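Local coordinates for intracellular sulfur oxidation protein DsrF (PDB 2HY5) that is of uncertain function but could take part in the oxidation of intracellular sulfur in Allochromatium vinosum, as a partner of DsrE and DsrH, at residues N64-P67 with T68-L72; D85-A89 with R90-Q94. All coordinates share one frame; numbering follows the deposited sequence.

Contact 1: residues N64-P67 with T68-L72; sequences NFSP and TYRTL
Phe65 and Tyr69, four residues apart, bring their rings together rim to rim. Neither lies over the face of the other; the planes are inclined by 40° and the centroids stand 5.9 Å apart. The closest approach belongs to the phenol oxygen, with Tyr69 OH 3.4 Å from Phe65 CE2 and reaching the Phe65 ring at its edge, near its plane. Behind it, Tyr69 CE1 packs against the same CE2. Phe65 holds CG between its own backbone N and carbonyl carbon (chi1 66°), which puts the ring where CE2 can meet both of these tyrosine atoms.

A second side-chain contact forms three residues apart, where the Arg70 guanidinium lays one face over Pro67, NH2 standing 3.6 Å from Pro67 CA. The bend at chi3 (-70°) folds the arginine back on the proline.

Under these side chains the backbone makes consecutive i to i+3 bonds, with helical phi/psi from Thr68 to Thr71. Thr68 N donates to Phe65 O at 3.0 Å, and Tyr69 N reaches Ser66 O at the same 3.0 Å. The bond from Arg70 N to Pro67 O is weak. Pro67, which has no N-H, sits inside the first of these turns, closed by Phe65 O and Thr68 N. One turn on, Thr68 O receives both the backbone N and the hydroxyl of Thr71, the latter at 2.6 Å and in the carbonyl plane, on a lone pair.

Further out, Gln50 OE1 hydrogen-bonds Tyr69 OH and so fixes the tip of the phenol, while Tyr17 and Trp23 meet the Phe65 ring. Thr68 rests on Trp23, Leu26 and Leu30, joining this part of the connection between strands 38-43 and 79-83 to helix 21-32.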
ATOM      1  N   ASN B  64     -11.192  -6.993  17.713  1.00 15.30           N
ATOM      2  CA  ASN B  64     -10.313  -8.146  17.590  1.00 14.21           C
ATOM      3  C   ASN B  64     -11.062  -9.177  16.742  1.00 13.38           C
ATOM      4  O   ASN B  64     -12.044  -9.755  17.199  1.00 11.17           O
ATOM      5  CB  ASN B  64     -10.025  -8.685  18.997  1.00 15.79           C
ATOM      6  CG  ASN B  64      -9.057  -9.849  19.007  1.00 16.96           C
ATOM      7  OD1 ASN B  64      -8.543 -10.220  20.063  1.00 20.23           O
ATOM      8  ND2 ASN B  64      -8.810 -10.439  17.846  1.00 12.58           N
ATOM      9  N   PHE B  65     -10.617  -9.396  15.506  1.00 15.64           N
ATOM     10  CA  PHE B  65     -11.299 -10.358  14.640  1.00 16.05           C
ATOM     11  C   PHE B  65     -10.681 -11.751  14.642  1.00 16.69           C
ATOM     12  O   PHE B  65     -11.167 -12.650  13.954  1.00 15.21           O
ATOM     13  CB  PHE B  65     -11.385  -9.841  13.195  1.00 13.12           C
ATOM     14  CG  PHE B  65     -10.053  -9.698  12.502  1.00 11.72           C
ATOM     15  CD1 PHE B  65      -9.309  -8.527  12.618  1.00 12.89           C
ATOM     16  CD2 PHE B  65      -9.552 -10.732  11.713  1.00 11.77           C
ATOM     17  CE1 PHE B  65      -8.084  -8.387  11.949  1.00 13.88           C
ATOM     18  CE2 PHE B  65      -8.333 -10.602  11.044  1.00 11.60           C
ATOM     19  CZ  PHE B  65      -7.598  -9.429  11.163  1.00 12.35           C
ATOM     20  N   SER B  66      -9.630 -11.936  15.435  1.00 15.17           N
ATOM     21  CA  SER B  66      -8.952 -13.225  15.503  1.00 15.18           C
ATOM     22  C   SER B  66      -9.865 -14.422  15.785  1.00 13.60           C
ATOM     23  O   SER B  66      -9.663 -15.498  15.227  1.00 11.18           O
ATOM     24  CB  SER B  66      -7.832 -13.184  16.550  1.00 20.09           C
ATOM     25  OG  SER B  66      -8.348 -13.027  17.858  1.00 24.31           O
ATOM     26  N   PRO B  67     -10.882 -14.258  16.652  1.00 13.06           N
ATOM     27  CA  PRO B  67     -11.772 -15.391  16.943  1.00 12.88           C
ATOM     28  C   PRO B  67     -12.382 -16.034  15.695  1.00 12.54           C
ATOM     29  O   PRO B  67     -12.649 -17.237  15.666  1.00 12.78           O
ATOM     30  CB  PRO B  67     -12.830 -14.769  17.850  1.00 15.88           C
ATOM     31  CG  PRO B  67     -12.047 -13.734  18.595  1.00 15.73           C
ATOM     32  CD  PRO B  67     -11.228 -13.099  17.494  1.00 15.45           C
ATOM     33  N   THR B  68     -12.594 -15.229  14.661  1.00 10.15           N
ATOM     34  CA  THR B  68     -13.177 -15.737  13.429  1.00 10.67           C
ATOM     35  C   THR B  68     -12.349 -16.860  12.806  1.00  9.84           C
ATOM     36  O   THR B  68     -12.907 -17.817  12.266  1.00 11.60           O
ATOM     37  CB  THR B  68     -13.360 -14.608  12.410  1.00 15.41           C
ATOM     38  OG1 THR B  68     -14.220 -13.608  12.969  1.00 15.83           O
ATOM     39  CG2 THR B  68     -13.989 -15.143  11.126  1.00 15.48           C
ATOM     40  N   TYR B  69     -11.024 -16.760  12.878  1.00 11.95           N
ATOM     41  CA  TYR B  69     -10.188 -17.821  12.311  1.00 11.39           C
ATOM     42  C   TYR B  69     -10.503 -19.162  12.961  1.00 12.63           C
ATOM     43  O   TYR B  69     -10.463 -20.200  12.306  1.00 12.22           O
ATOM     44  CB  TYR B  69      -8.696 -17.542  12.516  1.00 10.89           C
ATOM     45  CG  TYR B  69      -8.152 -16.374  11.726  1.00 10.55           C
ATOM     46  CD1 TYR B  69      -8.033 -15.116  12.304  1.00 11.96           C
ATOM     47  CD2 TYR B  69      -7.763 -16.528  10.399  1.00 11.35           C
ATOM     48  CE1 TYR B  69      -7.535 -14.033  11.580  1.00 10.68           C
ATOM     49  CE2 TYR B  69      -7.268 -15.456   9.662  1.00 10.60           C
ATOM     50  CZ  TYR B  69      -7.156 -14.210  10.260  1.00 11.07           C
ATOM     51  OH  TYR B  69      -6.680 -13.145   9.534  1.00 11.25           O
ATOM     52  N   ARG B  70     -10.808 -19.146  14.254  1.00 10.82           N
ATOM     53  CA  ARG B  70     -11.094 -20.392  14.956  1.00 12.25           C
ATOM     54  C   ARG B  70     -12.431 -21.021  14.580  1.00 13.01           C
ATOM     55  O   ARG B  70     -12.725 -22.148  14.984  1.00 14.14           O
ATOM     56  CB  ARG B  70     -11.013 -20.175  16.472  1.00 19.18           C
ATOM     57  CG  ARG B  70      -9.600 -19.843  16.947  1.00 23.19           C
ATOM     58  CD  ARG B  70      -9.451 -20.012  18.451  1.00 28.45           C
ATOM     59  NE  ARG B  70     -10.174 -18.993  19.207  1.00 33.01           N
ATOM     60  CZ  ARG B  70      -9.818 -17.714  19.266  1.00 35.59           C
ATOM     61  NH1 ARG B  70      -8.747 -17.290  18.610  1.00 36.93           N
ATOM     62  NH2 ARG B  70     -10.530 -16.860  19.988  1.00 35.02           N
ATOM     63  N   THR B  71     -13.229 -20.307  13.790  1.00 13.36           N
ATOM     64  CA  THR B  71     -14.531 -20.816  13.364  1.00 14.57           C
ATOM     65  C   THR B  71     -14.486 -21.401  11.954  1.00 14.34           C
ATOM     66  O   THR B  71     -15.466 -21.978  11.489  1.00 15.01           O
ATOM     67  CB  THR B  71     -15.599 -19.705  13.367  1.00 20.57           C
ATOM     68  OG1 THR B  71     -15.346 -18.790  12.292  1.00 22.60           O
ATOM     69  CG2 THR B  71     -15.583 -18.954  14.684  1.00 21.43           C
ATOM     70  N   LEU B  72     -13.351 -21.247  11.279  1.00 15.81           N
ATOM     71  CA  LEU B  72     -13.201 -21.741   9.914  1.00 15.31           C
ATOM     72  C   LEU B  72     -13.636 -23.186   9.716  1.00 15.70           C
ATOM     73  O   LEU B  72     -14.183 -23.530   8.668  1.00 13.84           O
ATOM     74  CB  LEU B  72     -11.758 -21.563   9.439  1.00 12.72           C
ATOM     75  CG  LEU B  72     -11.342 -20.122   9.124  1.00 13.47           C
ATOM     76  CD1 LEU B  72      -9.881 -20.080   8.714  1.00 13.81           C
ATOM     77  CD2 LEU B  72     -12.225 -19.570   8.004  1.00 15.84           C
TER

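Contact 2: residues D85-A89 with R90-Q94; sequences DSLEA and RGLTQ
Arg90 folds back along the end of the helix that precedes it and meets Ser86, four residues earlier, with nearly its whole length. Its CB lies 3.6 Å from Ser86 O. CG comes closer still to that oxygen, and CD follows at 3.4 Å, the chain running extended from CG to NE past the carbonyl. With CG beside the backbone N (chi1 -62°), the side chain is directed back over the last turn. At the tip, NH1 donates to Ser86 O at 2.9 Å with an N-H...O angle of 153°; the oxygen lies at the guanidinium edge, near its plane. NH1 also touches Ser86 CB, while NE forms a salt bridge with Asp46. Replacement by alanine is likely to cost Ser86 O its NH1 donor and Asp46 the charge of this guanidinium.

The backbone beneath is a Schellman motif, a standard way of ending a helix. Leu92 N binds Leu87 O at 2.8 Å, and Gly91 N binds Glu88 O at 2.9 Å. Gly91, the C-prime residue, has a positive phi (61°), which glycine adopts readily. Leu87 O also accepts Arg90 N, the two donors arriving from opposite faces of its carbonyl plane. The turn also brings the side chains of Leu87 and Leu92 together at about a right angle, CD2 of Leu87 lying 4.0 Å from CB of Leu92.

Beyond the subunit, Ala89, Arg90 and Leu92 pack respectively on Arg45, Phe12 and Phe71, all three of a DsrH chain, placing this helix end at an interface of the assembly. Within the subunit, helix 84-89 follows directly on strand 79-83, and Leu87 and Gln94 both touch Val117 of the neighbouring strand 115-118.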
ATOM      1  N   ASP B  85       8.889 -22.360   6.834  1.00  8.12           N
ATOM      2  CA  ASP B  85      10.019 -21.448   6.701  1.00  9.85           C
ATOM      3  C   ASP B  85       9.655 -20.050   7.190  1.00  9.16           C
ATOM      4  O   ASP B  85      10.475 -19.366   7.803  1.00  9.05           O
ATOM      5  CB  ASP B  85      10.486 -21.402   5.248  1.00 20.36           C
ATOM      6  CG  ASP B  85      11.117 -22.708   4.805  1.00 26.28           C
ATOM      7  OD1 ASP B  85      11.339 -22.892   3.589  1.00 29.34           O
ATOM      8  OD2 ASP B  85      11.403 -23.551   5.681  1.00 27.79           O
ATOM      9  N   SER B  86       8.420 -19.637   6.923  1.00  9.12           N
ATOM     10  CA  SER B  86       7.941 -18.324   7.352  1.00  9.16           C
ATOM     11  C   SER B  86       7.896 -18.245   8.877  1.00  8.83           C
ATOM     12  O   SER B  86       8.247 -17.220   9.464  1.00  8.12           O
ATOM     13  CB  SER B  86       6.554 -18.059   6.776  1.00  9.47           C
ATOM     14  OG  SER B  86       6.611 -18.018   5.363  1.00  9.61           O
ATOM     15  N   LEU B  87       7.459 -19.325   9.515  1.00  7.16           N
ATOM     16  CA  LEU B  87       7.393 -19.368  10.969  1.00  9.43           C
ATOM     17  C   LEU B  87       8.789 -19.224  11.557  1.00 10.51           C
ATOM     18  O   LEU B  87       9.001 -18.441  12.479  1.00 11.31           O
ATOM     19  CB  LEU B  87       6.781 -20.691  11.445  1.00 11.80           C
ATOM     20  CG  LEU B  87       5.286 -20.916  11.237  1.00 12.44           C
ATOM     21  CD1 LEU B  87       4.905 -22.292  11.769  1.00 12.31           C
ATOM     22  CD2 LEU B  87       4.502 -19.828  11.966  1.00 13.35           C
ATOM     23  N   GLU B  88       9.738 -19.986  11.022  1.00 11.48           N
ATOM     24  CA  GLU B  88      11.117 -19.951  11.505  1.00 13.72           C
ATOM     25  C   GLU B  88      11.753 -18.574  11.348  1.00 12.90           C
ATOM     26  O   GLU B  88      12.422 -18.077  12.261  1.00 13.19           O
ATOM     27  CB  GLU B  88      11.969 -20.985  10.761  1.00 39.00           C
ATOM     28  CG  GLU B  88      13.441 -20.975  11.154  1.00 47.19           C
ATOM     29  CD  GLU B  88      14.282 -21.910  10.307  1.00 52.95           C
ATOM     30  OE1 GLU B  88      14.326 -21.723   9.070  1.00 57.14           O
ATOM     31  OE2 GLU B  88      14.903 -22.828  10.880  1.00 57.01           O
ATOM     32  N   ALA B  89      11.553 -17.959  10.187  1.00 11.95           N
ATOM     33  CA  ALA B  89      12.120 -16.645   9.926  1.00 11.38           C
ATOM     34  C   ALA B  89      11.612 -15.626  10.941  1.00 11.43           C
ATOM     35  O   ALA B  89      12.251 -14.603  11.189  1.00 11.34           O
ATOM     36  CB  ALA B  89      11.765 -16.202   8.510  1.00 13.23           C
ATOM     37  N   ARG B  90      10.468 -15.922  11.544  1.00 10.00           N
ATOM     38  CA  ARG B  90       9.870 -15.016  12.510  1.00 11.05           C
ATOM     39  C   ARG B  90      10.011 -15.510  13.952  1.00 12.57           C
ATOM     40  O   ARG B  90       9.404 -14.963  14.873  1.00 14.22           O
ATOM     41  CB  ARG B  90       8.407 -14.791  12.118  1.00 11.33           C
ATOM     42  CG  ARG B  90       8.311 -14.128  10.751  1.00 10.41           C
ATOM     43  CD  ARG B  90       6.921 -14.115  10.148  1.00 10.83           C
ATOM     44  NE  ARG B  90       6.913 -13.352   8.899  1.00 10.07           N
ATOM     45  CZ  ARG B  90       7.534 -13.731   7.783  1.00 11.39           C
ATOM     46  NH1 ARG B  90       8.212 -14.873   7.742  1.00 12.60           N
ATOM     47  NH2 ARG B  90       7.497 -12.957   6.708  1.00 12.61           N
ATOM     48  N   GLY B  91      10.837 -16.536  14.138  1.00 15.53           N
ATOM     49  CA  GLY B  91      11.057 -17.087  15.463  1.00 16.33           C
ATOM     50  C   GLY B  91       9.797 -17.637  16.099  1.00 17.15           C
ATOM     51  O   GLY B  91       9.648 -17.623  17.322  1.00 17.30           O
ATOM     52  N   LEU B  92       8.884 -18.129  15.270  1.00 12.67           N
ATOM     53  CA  LEU B  92       7.636 -18.680  15.772  1.00 12.76           C
ATOM     54  C   LEU B  92       7.592 -20.188  15.600  1.00 13.39           C
ATOM     55  O   LEU B  92       8.305 -20.752  14.773  1.00 14.11           O
ATOM     56  CB  LEU B  92       6.445 -18.063  15.033  1.00 12.93           C
ATOM     57  CG  LEU B  92       6.259 -16.547  15.079  1.00 14.47           C
ATOM     58  CD1 LEU B  92       5.067 -16.175  14.214  1.00 15.60           C
ATOM     59  CD2 LEU B  92       6.046 -16.084  16.514  1.00 15.64           C
ATOM     60  N   THR B  93       6.751 -20.835  16.397  1.00 15.34           N
ATOM     61  CA  THR B  93       6.571 -22.276  16.314  1.00 15.80           C
ATOM     62  C   THR B  93       5.066 -22.471  16.268  1.00 15.52           C
ATOM     63  O   THR B  93       4.313 -21.515  16.479  1.00 14.38           O
ATOM     64  CB  THR B  93       7.147 -23.001  17.548  1.00 21.11           C
ATOM     65  OG1 THR B  93       6.341 -22.718  18.697  1.00 21.88           O
ATOM     66  CG2 THR B  93       8.570 -22.539  17.811  1.00 21.26           C
ATOM     67  N   GLN B  94       4.609 -23.687  15.996  1.00 13.66           N
ATOM     68  CA  GLN B  94       3.171 -23.901  15.935  1.00 15.19           C
ATOM     69  C   GLN B  94       2.512 -23.566  17.271  1.00 15.86           C
ATOM     70  O   GLN B  94       1.315 -23.282  17.327  1.00 14.78           O
ATOM     71  CB  GLN B  94       2.851 -25.340  15.518  1.00 15.56           C
ATOM     72  CG  GLN B  94       1.352 -25.647  15.520  1.00 16.86           C
ATOM     73  CD  GLN B  94       0.929 -26.607  14.420  1.00 16.02           C
ATOM     74  OE1 GLN B  94       1.581 -27.621  14.177  1.00 16.83           O
ATOM     75  NE2 GLN B  94      -0.178 -26.294  13.760  1.00 14.78           N
TER

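In the fold
Contact 1 is a turn within a loop and contact 2 the end of a helix, both in a chain built round a five-stranded parallel sheet. Contact 1 lies in the long connection between strands 38-43 and 79-83, and contact 2 opens within helix 84-89, just after strand 79-83, so the two come in series along the chain. Their centres are about 21 Å apart and their nearest atoms about 11 Å, without touching. The loop after strand 38-43 nevertheless serves both, through Gln50 and Asp46. Their surroundings differ, since no other chain of the assembly touches contact 1, while contact 2 meets DsrH.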